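Long-range contacts in conserved exported protein (Bacteroides fragilis, PDB 3CLW), which is of unknown function but probably hydrolyses O-glycosidic bonds, as a glycoside hydrolase with a TIM-barrel domain: residues A[18-29]-A[352-362]; A[285-293]-A[418-426]. All coordinates share one frame; numbering follows the deposited sequence.

Contact 1: residues A[18-29]-A[352-362]; sequences EIDNFSASDAWR and SAWQWWTAVSL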
loop_
_atom_site.group_PDB
_atom_site.type_symbol
_atom_site.label_atom_id
_atom_site.label_comp_id
_atom_site.label_asym_id
_atom_site.label_seq_id
_atom_site.Cartn_x
_atom_site.Cartn_y
_atom_site.Cartn_z
ATOM N N GLU A 18 -0.338 12.319 11.103
ATOM C CA GLU A 18 -1.716 11.888 10.983
ATOM C C GLU A 18 -1.767 10.619 10.106
ATOM O O GLU A 18 -1.059 10.539 9.099
ATOM C CB GLU A 18 -2.517 13.007 10.329
ATOM C CG GLU A 18 -4.004 12.745 10.138
ATOM C CD GLU A 18 -4.686 13.882 9.364
ATOM O OE1 GLU A 18 -4.153 14.309 8.298
ATOM O OE2 GLU A 18 -5.746 14.363 9.820
ATOM N N ILE A 19 -2.589 9.643 10.498
ATOM C CA ILE A 19 -2.798 8.427 9.683
ATOM C C ILE A 19 -3.857 8.672 8.609
ATOM O O ILE A 19 -4.955 9.150 8.904
ATOM C CB ILE A 19 -3.221 7.195 10.522
ATOM C CG1 ILE A 19 -2.263 6.931 11.699
ATOM C CG2 ILE A 19 -3.356 5.944 9.638
ATOM C CD1 ILE A 19 -0.865 6.457 11.266
ATOM N N ASP A 20 -3.510 8.366 7.361
ATOM C CA ASP A 20 -4.457 8.428 6.250
ATOM C C ASP A 20 -5.195 7.086 6.094
ATOM O O ASP A 20 -6.405 7.051 6.152
ATOM C CB ASP A 20 -3.737 8.790 4.942
ATOM C CG ASP A 20 -3.163 10.218 4.948
ATOM O OD1 ASP A 20 -3.714 11.078 5.656
ATOM O OD2 ASP A 20 -2.168 10.470 4.244
ATOM N N ASN A 21 -4.463 5.991 5.877
ATOM C CA ASN A 21 -5.104 4.681 5.590
ATOM C C ASN A 21 -4.129 3.536 5.650
ATOM O O ASN A 21 -2.922 3.737 5.767
ATOM C CB ASN A 21 -5.749 4.669 4.192
ATOM C CG ASN A 21 -4.732 4.919 3.053
ATOM O OD1 ASN A 21 -3.966 4.024 2.669
ATOM N ND2 ASN A 21 -4.742 6.133 2.497
ATOM N N PHE A 22 -4.684 2.335 5.548
ATOM C CA PHE A 22 -3.956 1.148 5.165
ATOM C C PHE A 22 -4.718 0.640 3.955
ATOM O O PHE A 22 -5.944 0.745 3.881
ATOM C CB PHE A 22 -3.958 0.131 6.313
ATOM C CG PHE A 22 -3.089 0.557 7.494
ATOM C CD1 PHE A 22 -1.760 0.121 7.590
ATOM C CD2 PHE A 22 -3.589 1.419 8.462
ATOM C CE1 PHE A 22 -0.956 0.535 8.644
ATOM C CE2 PHE A 22 -2.801 1.840 9.508
ATOM C CZ PHE A 22 -1.477 1.403 9.605
ATOM N N SER A 23 -3.988 0.105 2.995
ATOM C CA SER A 23 -4.552 -0.121 1.714
ATOM C C SER A 23 -4.035 -1.409 1.094
ATOM O O SER A 23 -3.141 -2.041 1.633
ATOM C CB SER A 23 -4.241 1.067 0.822
ATOM O OG SER A 23 -5.017 1.012 -0.363
ATOM N N ALA A 24 -4.640 -1.799 -0.026
ATOM C CA ALA A 24 -4.096 -2.835 -0.892
ATOM C C ALA A 24 -4.621 -2.575 -2.290
ATOM O O ALA A 24 -5.401 -1.655 -2.501
ATOM C CB ALA A 24 -4.492 -4.245 -0.405
ATOM N N SER A 25 -4.229 -3.417 -3.233
ATOM C CA SER A 25 -4.459 -3.161 -4.636
ATOM C C SER A 25 -5.375 -4.232 -5.260
ATOM O O SER A 25 -5.306 -5.410 -4.903
ATOM C CB SER A 25 -3.075 -3.115 -5.310
ATOM O OG SER A 25 -3.178 -2.798 -6.664
ATOM N N ASP A 26 -6.231 -3.805 -6.182
ATOM C CA ASP A 26 -7.110 -4.701 -6.944
ATOM C C ASP A 26 -6.468 -5.351 -8.193
ATOM O O ASP A 26 -7.149 -5.997 -8.991
ATOM C CB ASP A 26 -8.365 -3.928 -7.344
ATOM C CG ASP A 26 -8.181 -3.074 -8.594
ATOM O OD1 ASP A 26 -7.042 -2.889 -9.074
ATOM O OD2 ASP A 26 -9.220 -2.605 -9.114
ATOM N N ALA A 27 -5.169 -5.147 -8.378
ATOM C CA ALA A 27 -4.560 -5.354 -9.712
ATOM C C ALA A 27 -4.649 -6.817 -10.169
ATOM O O ALA A 27 -4.478 -7.752 -9.343
ATOM C CB ALA A 27 -3.143 -4.895 -9.709
ATOM N N TRP A 28 -4.935 -6.998 -11.464
ATOM C CA TRP A 28 -4.823 -8.286 -12.150
ATOM C C TRP A 28 -5.921 -9.288 -11.812
ATOM O O TRP A 28 -6.684 -9.655 -12.692
ATOM C CB TRP A 28 -3.455 -8.918 -11.947
ATOM C CG TRP A 28 -2.318 -8.076 -12.419
ATOM C CD1 TRP A 28 -2.359 -6.996 -13.287
ATOM C CD2 TRP A 28 -0.941 -8.234 -12.043
ATOM N NE1 TRP A 28 -1.078 -6.490 -13.460
ATOM C CE2 TRP A 28 -0.200 -7.236 -12.712
ATOM C CE3 TRP A 28 -0.262 -9.149 -11.226
ATOM C CZ2 TRP A 28 1.176 -7.116 -12.568
ATOM C CZ3 TRP A 28 1.139 -9.036 -11.111
ATOM C CH2 TRP A 28 1.826 -8.030 -11.771
ATOM N N ARG A 29 -6.031 -9.658 -10.536
ATOM C CA ARG A 29 -6.862 -10.787 -10.108
ATOM C C ARG A 29 -8.305 -10.481 -9.743
ATOM O O ARG A 29 -9.199 -11.291 -10.002
ATOM C CB ARG A 29 -6.107 -11.593 -9.029
ATOM C CG ARG A 29 -4.751 -11.990 -9.613
ATOM C CD ARG A 29 -3.919 -12.854 -8.748
ATOM N NE ARG A 29 -2.996 -12.111 -7.911
ATOM C CZ ARG A 29 -1.722 -11.846 -8.179
ATOM N NH1 ARG A 29 -1.144 -12.178 -9.318
ATOM N NH2 ARG A 29 -1.026 -11.213 -7.265
ATOM N N SER A 352 2.265 8.283 6.509
ATOM C CA SER A 352 0.828 8.410 6.801
ATOM C C SER A 352 -0.066 7.290 6.272
ATOM O O SER A 352 -1.264 7.265 6.566
ATOM C CB SER A 352 0.274 9.782 6.362
ATOM O OG SER A 352 0.710 10.809 7.255
ATOM N N ALA A 353 0.490 6.403 5.449
ATOM C CA ALA A 353 -0.250 5.268 4.879
ATOM C C ALA A 353 0.734 4.153 4.626
ATOM O O ALA A 353 1.910 4.434 4.360
ATOM C CB ALA A 353 -0.942 5.631 3.591
ATOM N N TRP A 354 0.252 2.905 4.710
ATOM C CA TRP A 354 1.015 1.709 4.311
ATOM C C TRP A 354 0.123 0.864 3.399
ATOM O O TRP A 354 -1.008 0.547 3.770
ATOM C CB TRP A 354 1.492 0.902 5.536
ATOM C CG TRP A 354 2.578 -0.033 5.155
ATOM C CD1 TRP A 354 3.928 0.219 5.179
ATOM C CD2 TRP A 354 2.424 -1.360 4.616
ATOM N NE1 TRP A 354 4.614 -0.875 4.711
ATOM C CE2 TRP A 354 3.717 -1.850 4.340
ATOM C CE3 TRP A 354 1.310 -2.175 4.322
ATOM C CZ2 TRP A 354 3.941 -3.135 3.809
ATOM C CZ3 TRP A 354 1.527 -3.436 3.781
ATOM C CH2 TRP A 354 2.841 -3.908 3.543
ATOM N N GLN A 355 0.612 0.523 2.206
ATOM C CA GLN A 355 -0.247 -0.102 1.189
ATOM C C GLN A 355 0.375 -1.364 0.589
ATOM O O GLN A 355 1.529 -1.356 0.138
ATOM C CB GLN A 355 -0.599 0.905 0.088
ATOM C CG GLN A 355 -0.885 2.334 0.632
ATOM C CD GLN A 355 -1.484 3.250 -0.391
ATOM O OE1 GLN A 355 -0.924 3.411 -1.475
ATOM N NE2 GLN A 355 -2.624 3.865 -0.067
ATOM N N TRP A 356 -0.380 -2.452 0.641
ATOM C CA TRP A 356 -0.019 -3.691 -0.053
ATOM C C TRP A 356 -0.069 -3.517 -1.562
ATOM O O TRP A 356 -0.763 -2.637 -2.059
ATOM C CB TRP A 356 -1.019 -4.826 0.316
ATOM C CG TRP A 356 -0.735 -5.448 1.598
ATOM C CD1 TRP A 356 -1.379 -5.224 2.792
ATOM C CD2 TRP A 356 0.274 -6.424 1.862
ATOM N NE1 TRP A 356 -0.832 -6.016 3.776
ATOM C CE2 TRP A 356 0.187 -6.757 3.235
ATOM C CE3 TRP A 356 1.256 -7.051 1.070
ATOM C CZ2 TRP A 356 1.047 -7.678 3.834
ATOM C CZ3 TRP A 356 2.112 -7.965 1.665
ATOM C CH2 TRP A 356 1.994 -8.284 3.026
ATOM N N TRP A 357 0.651 -4.379 -2.271
ATOM C CA TRP A 357 0.381 -4.656 -3.669
ATOM C C TRP A 357 -0.938 -5.491 -3.717
ATOM O O TRP A 357 -1.872 -5.262 -2.911
ATOM C CB TRP A 357 1.633 -5.343 -4.288
ATOM C CG TRP A 357 1.558 -5.843 -5.708
ATOM C CD1 TRP A 357 1.944 -7.078 -6.141
ATOM C CD2 TRP A 357 1.050 -5.157 -6.874
ATOM N NE1 TRP A 357 1.726 -7.205 -7.487
ATOM C CE2 TRP A 357 1.168 -6.048 -7.963
ATOM C CE3 TRP A 357 0.483 -3.893 -7.094
ATOM C CZ2 TRP A 357 0.761 -5.716 -9.264
ATOM C CZ3 TRP A 357 0.082 -3.558 -8.385
ATOM C CH2 TRP A 357 0.221 -4.473 -9.456
ATOM N N THR A 358 -1.064 -6.421 -4.644
ATOM C CA THR A 358 -2.325 -7.175 -4.772
ATOM C C THR A 358 -2.784 -7.801 -3.422
ATOM O O THR A 358 -2.002 -8.462 -2.747
ATOM C CB THR A 358 -2.190 -8.277 -5.800
ATOM O OG1 THR A 358 -1.134 -9.151 -5.382
ATOM C CG2 THR A 358 -1.852 -7.712 -7.219
ATOM N N ALA A 359 -4.037 -7.560 -3.032
ATOM C CA ALA A 359 -4.643 -8.203 -1.856
ATOM C C ALA A 359 -4.631 -9.763 -1.942
ATOM O O ALA A 359 -4.538 -10.456 -0.924
ATOM C CB ALA A 359 -6.053 -7.700 -1.690
ATOM N N VAL A 360 -4.715 -10.296 -3.162
ATOM C CA VAL A 360 -4.754 -11.740 -3.387
ATOM C C VAL A 360 -3.630 -12.133 -4.339
ATOM O O VAL A 360 -3.113 -11.297 -5.135
ATOM C CB VAL A 360 -6.142 -12.232 -3.925
ATOM C CG1 VAL A 360 -7.265 -11.838 -2.982
ATOM C CG2 VAL A 360 -6.415 -11.642 -5.303
ATOM N N SER A 361 -3.221 -13.391 -4.218
ATOM C CA SER A 361 -2.063 -13.909 -4.914
ATOM C C SER A 361 -2.162 -15.414 -4.902
ATOM O O SER A 361 -2.838 -15.992 -4.042
ATOM C CB SER A 361 -0.768 -13.504 -4.189
ATOM O OG SER A 361 0.392 -14.027 -4.854
ATOM N N LEU A 362 -1.477 -16.048 -5.849
ATOM C CA LEU A 362 -1.368 -17.504 -5.858
ATOM C C LEU A 362 -0.257 -17.965 -4.933
ATOM O O LEU A 362 -0.207 -19.125 -4.563
ATOM C CB LEU A 362 -1.128 -18.014 -7.283
ATOM C CG LEU A 362 -2.355 -18.218 -8.184
ATOM C CD1 LEU A 362 -3.122 -16.936 -8.452
ATOM C CD2 LEU A 362 -1.841 -18.765 -9.480
#

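Contact 2: residues A[285-293]-A[418-426]; sequences ATLLVDIRN and ISDLEAATS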
loop_
_atom_site.group_PDB
_atom_site.type_symbol
_atom_site.label_atom_id
_atom_site.label_comp_id
_atom_site.label_asym_id
_atom_site.label_seq_id
_atom_site.Cartn_x
_atom_site.Cartn_y
_atom_site.Cartn_z
ATOM N N ALA A 285 18.437 -5.382 8.404
ATOM C CA ALA A 285 17.912 -4.381 9.335
ATOM C C ALA A 285 18.640 -3.040 9.292
ATOM O O ALA A 285 18.025 -1.985 9.544
ATOM C CB ALA A 285 17.870 -4.919 10.772
ATOM N N THR A 286 19.942 -3.068 9.009
ATOM C CA THR A 286 20.694 -1.804 8.923
ATOM C C THR A 286 20.134 -0.934 7.781
ATOM O O THR A 286 19.843 0.255 7.966
ATOM C CB THR A 286 22.236 -2.002 8.820
ATOM O OG1 THR A 286 22.562 -2.730 7.628
ATOM C CG2 THR A 286 22.738 -2.780 9.993
ATOM N N LEU A 287 19.950 -1.544 6.617
ATOM C CA LEU A 287 19.353 -0.850 5.487
ATOM C C LEU A 287 17.921 -0.407 5.814
ATOM O O LEU A 287 17.548 0.739 5.563
ATOM C CB LEU A 287 19.408 -1.735 4.241
ATOM C CG LEU A 287 18.632 -1.311 2.988
ATOM C CD1 LEU A 287 19.163 0.031 2.428
ATOM C CD2 LEU A 287 18.698 -2.423 1.938
ATOM N N LEU A 288 17.135 -1.323 6.391
ATOM C CA LEU A 288 15.740 -1.059 6.746
ATOM C C LEU A 288 15.621 0.257 7.508
ATOM O O LEU A 288 14.856 1.157 7.121
ATOM C CB LEU A 288 15.160 -2.229 7.564
ATOM C CG LEU A 288 13.851 -2.090 8.373
ATOM C CD1 LEU A 288 12.596 -2.262 7.512
ATOM C CD2 LEU A 288 13.823 -3.082 9.529
ATOM N N VAL A 289 16.381 0.384 8.589
ATOM C CA VAL A 289 16.214 1.551 9.462
ATOM C C VAL A 289 16.875 2.843 8.949
ATOM O O VAL A 289 16.289 3.923 9.074
ATOM C CB VAL A 289 16.594 1.254 10.948
ATOM C CG1 VAL A 289 15.743 0.098 11.491
ATOM C CG2 VAL A 289 18.112 0.966 11.121
ATOM N N ASP A 290 18.075 2.725 8.368
ATOM C CA ASP A 290 18.817 3.872 7.813
ATOM C C ASP A 290 18.061 4.595 6.699
ATOM O O ASP A 290 17.869 5.818 6.760
ATOM C CB ASP A 290 20.174 3.429 7.247
ATOM C CG ASP A 290 21.195 3.081 8.332
ATOM O OD1 ASP A 290 22.258 2.523 7.952
ATOM O OD2 ASP A 290 20.953 3.351 9.544
ATOM N N ILE A 291 17.633 3.844 5.677
ATOM C CA ILE A 291 16.951 4.468 4.547
ATOM C C ILE A 291 15.651 5.170 4.968
ATOM O O ILE A 291 15.366 6.270 4.490
ATOM C CB ILE A 291 16.718 3.504 3.368
ATOM C CG1 ILE A 291 16.331 4.303 2.104
ATOM C CG2 ILE A 291 15.647 2.466 3.702
ATOM C CD1 ILE A 291 16.645 3.624 0.822
ATOM N N ARG A 292 14.905 4.566 5.890
ATOM C CA ARG A 292 13.647 5.147 6.349
ATOM C C ARG A 292 13.841 6.380 7.237
ATOM O O ARG A 292 13.041 7.333 7.191
ATOM C CB ARG A 292 12.788 4.076 7.041
ATOM C CG ARG A 292 11.978 3.224 6.059
ATOM C CD ARG A 292 11.713 1.809 6.552
ATOM N NE ARG A 292 11.180 1.026 5.440
ATOM C CZ ARG A 292 11.915 0.325 4.580
ATOM N NH1 ARG A 292 13.231 0.238 4.736
ATOM N NH2 ARG A 292 11.332 -0.312 3.567
ATOM N N ASN A 293 14.878 6.352 8.071
ATOM C CA ASN A 293 15.298 7.559 8.812
ATOM C C ASN A 293 15.704 8.675 7.865
ATOM O O ASN A 293 15.362 9.821 8.074
ATOM C CB ASN A 293 16.453 7.251 9.764
ATOM C CG ASN A 293 15.972 6.747 11.120
ATOM O OD1 ASN A 293 14.906 7.147 11.597
ATOM N ND2 ASN A 293 16.774 5.888 11.756
ATOM N N ILE A 418 16.650 2.158 23.499
ATOM C CA ILE A 418 17.109 1.140 22.534
ATOM C C ILE A 418 17.360 1.836 21.211
ATOM O O ILE A 418 16.694 2.828 20.919
ATOM C CB ILE A 418 16.032 0.037 22.300
ATOM N N SER A 419 18.302 1.343 20.407
ATOM C CA SER A 419 18.484 1.898 19.057
ATOM C C SER A 419 17.448 1.339 18.060
ATOM O O SER A 419 16.917 0.233 18.241
ATOM C CB SER A 419 19.901 1.664 18.524
ATOM O OG SER A 419 20.220 0.289 18.479
ATOM N N ASP A 420 17.177 2.121 17.013
ATOM C CA ASP A 420 16.312 1.717 15.918
ATOM C C ASP A 420 16.724 0.337 15.458
ATOM O O ASP A 420 15.871 -0.535 15.263
ATOM C CB ASP A 420 16.455 2.686 14.749
ATOM C CG ASP A 420 15.902 4.065 15.048
ATOM O OD1 ASP A 420 15.076 4.218 15.979
ATOM O OD2 ASP A 420 16.304 5.001 14.324
ATOM N N LEU A 421 18.041 0.154 15.325
ATOM C CA LEU A 421 18.646 -1.090 14.843
ATOM C C LEU A 421 18.451 -2.257 15.794
ATOM O O LEU A 421 18.277 -3.392 15.347
ATOM C CB LEU A 421 20.141 -0.912 14.525
ATOM C CG LEU A 421 20.940 -2.190 14.159
ATOM C CD1 LEU A 421 20.438 -2.926 12.913
ATOM C CD2 LEU A 421 22.449 -1.901 14.016
ATOM N N GLU A 422 18.486 -1.995 17.097
ATOM C CA GLU A 422 18.384 -3.080 18.053
ATOM C C GLU A 422 16.941 -3.490 18.157
ATOM O O GLU A 422 16.632 -4.676 18.189
ATOM C CB GLU A 422 19.001 -2.711 19.414
ATOM C CG GLU A 422 20.524 -2.956 19.433
ATOM C CD GLU A 422 21.284 -2.299 20.610
ATOM O OE1 GLU A 422 20.632 -1.627 21.470
ATOM O OE2 GLU A 422 22.549 -2.469 20.641
ATOM N N ALA A 423 16.053 -2.502 18.164
ATOM C CA ALA A 423 14.614 -2.755 18.174
ATOM C C ALA A 423 14.179 -3.676 17.029
ATOM O O ALA A 423 13.351 -4.559 17.234
ATOM C CB ALA A 423 13.858 -1.458 18.125
ATOM N N ALA A 424 14.770 -3.491 15.847
ATOM C CA ALA A 424 14.421 -4.272 14.652
ATOM C C ALA A 424 14.568 -5.801 14.799
ATOM O O ALA A 424 13.933 -6.568 14.059
ATOM C CB ALA A 424 15.207 -3.781 13.452
ATOM N N THR A 425 15.401 -6.256 15.734
ATOM C CA THR A 425 15.584 -7.703 15.915
ATOM C C THR A 425 15.073 -8.163 17.265
ATOM O O THR A 425 15.188 -9.342 17.596
ATOM C CB THR A 425 17.072 -8.171 15.733
ATOM O OG1 THR A 425 17.942 -7.369 16.554
ATOM C CG2 THR A 425 17.482 -8.042 14.290
ATOM N N SER A 426 14.529 -7.239 18.049
ATOM C CA SER A 426 13.967 -7.593 19.351
ATOM C C SER A 426 12.507 -7.155 19.508
ATOM O O SER A 426 11.601 -7.944 19.236
ATOM C CB SER A 426 14.856 -7.085 20.504
ATOM O OG SER A 426 14.982 -5.669 20.518
#

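Contact 1: residues A[18-29]-A[352-362]
Asn-21 to Ser-25 runs parallel to Ala-353 to Trp-356, two neighbouring strands that close the TIM barrel expected of this glycoside hydrolase family. Main-chain bonds alternate along them, among them Ser-23 N to Trp-354 O and Trp-356 N to Ser-23 O. A beta bulge between Ser-23 and Ser-25 shifts the register by one, after which Ser-25 pairs with Thr-358 and its N bonds to Trp-357 O at 3.0 Å. Strand 68-71 flanks the first strand and strand 307-310 the second.

Polar side chains add to the pairing. Ser-352 OG donates to Glu-18 O at 2.6 Å, while Gln-355 NE2 reaches Asn-21 OD1 at 3.1 Å with the two amide planes 33° apart; the amide oxygen OE1 of Gln-355 is bonded by Arg-69 of strand 68-71.

Apolar contacts gather on the side turned from the Asn-21 and Gln-355 amides. Phe-22 CD1 rests on Trp-354 CB, and Ala-24 CB on Trp-356 CB at 3.6 Å. Beyond the bulge, Trp-357 has CG anti to its backbone N (chi1 175°), which brings the indole back against Ala-27 CB and drives its CZ2 edge into one face of Trp-28, a T-shaped stack with planes at 88°.

At the far end the Arg-29 guanidinium grips Val-360 O side-on, through NE at 2.9 Å and NH2 at 3.0 Å; Thr-358 OG1 donates to the same oxygen, giving it three donors.

Contact 2: residues A[285-293]-A[418-426]
Helix 285-300, which follows strand 270-276 in the TIM-barrel part of the chain, packs its first turns against the short helix 420-423, which connects the antiparallel strands 408-414 and 427-433 along the chain. Ala-285, Val-289 and Asn-293, spaced four residues apart, form a stripe down one side of the longer helix and supply most of that helix's share of the contact.

At one end of the stripe the packing is aliphatic. Ala-285 CB sits 3.9 Å from both Leu-421 CD1 and Ala-424 CB. Leu-421 holds CG anti to the backbone N (chi1 173°), which carries its CD1 methyl across to Ala-285 and to Thr-286 CG2, 3.7 Å away; the Thr-286 and Leu-421 side chains lie alongside one another and point the same way near solvent. Deeper in, Leu-288 CD2 touches Ala-424 CB at 4.2 Å. Val-289 fills the middle, its CG1 3.8 Å from Asp-420 O, and Leu-348 also packs on this valine.

The short helix begins with Ser-419 as N-cap: its OG accepts from Glu-422 N at 3.2 Å. The next residue, Asp-420, turns its carboxylate to the other helix and meets Asn-293 coming from the opposite direction. Asn-293 ND2 donates to the anti side of Asp-420 OD2 at 2.8 Å, almost straight at 172°, with the oxygen close to the amide plane.

In the fold
Contact 1 lies in the core of the chain, its centre about 4 Å from the chain centre, whereas contact 2 is partly buried, its centre about 21 Å out. The first joins neighbouring barrel strands largely through main-chain pairing, shifted once by a bulge, with side-chain bonds added; the second brings two helices together by side chains, with methyl packing and one amide-carboxylate bond. Their centres are about 24 Å apart and the contacts do not touch, but helix 328-347 lies against both: Ile-341 and Val-338 meet the tryptophans of 352-362, while Arg-340 and Asn-344 meet Leu-288. Asp-345 likewise touches Trp-354 and forms a salt bridge with Arg-292 of 285-293.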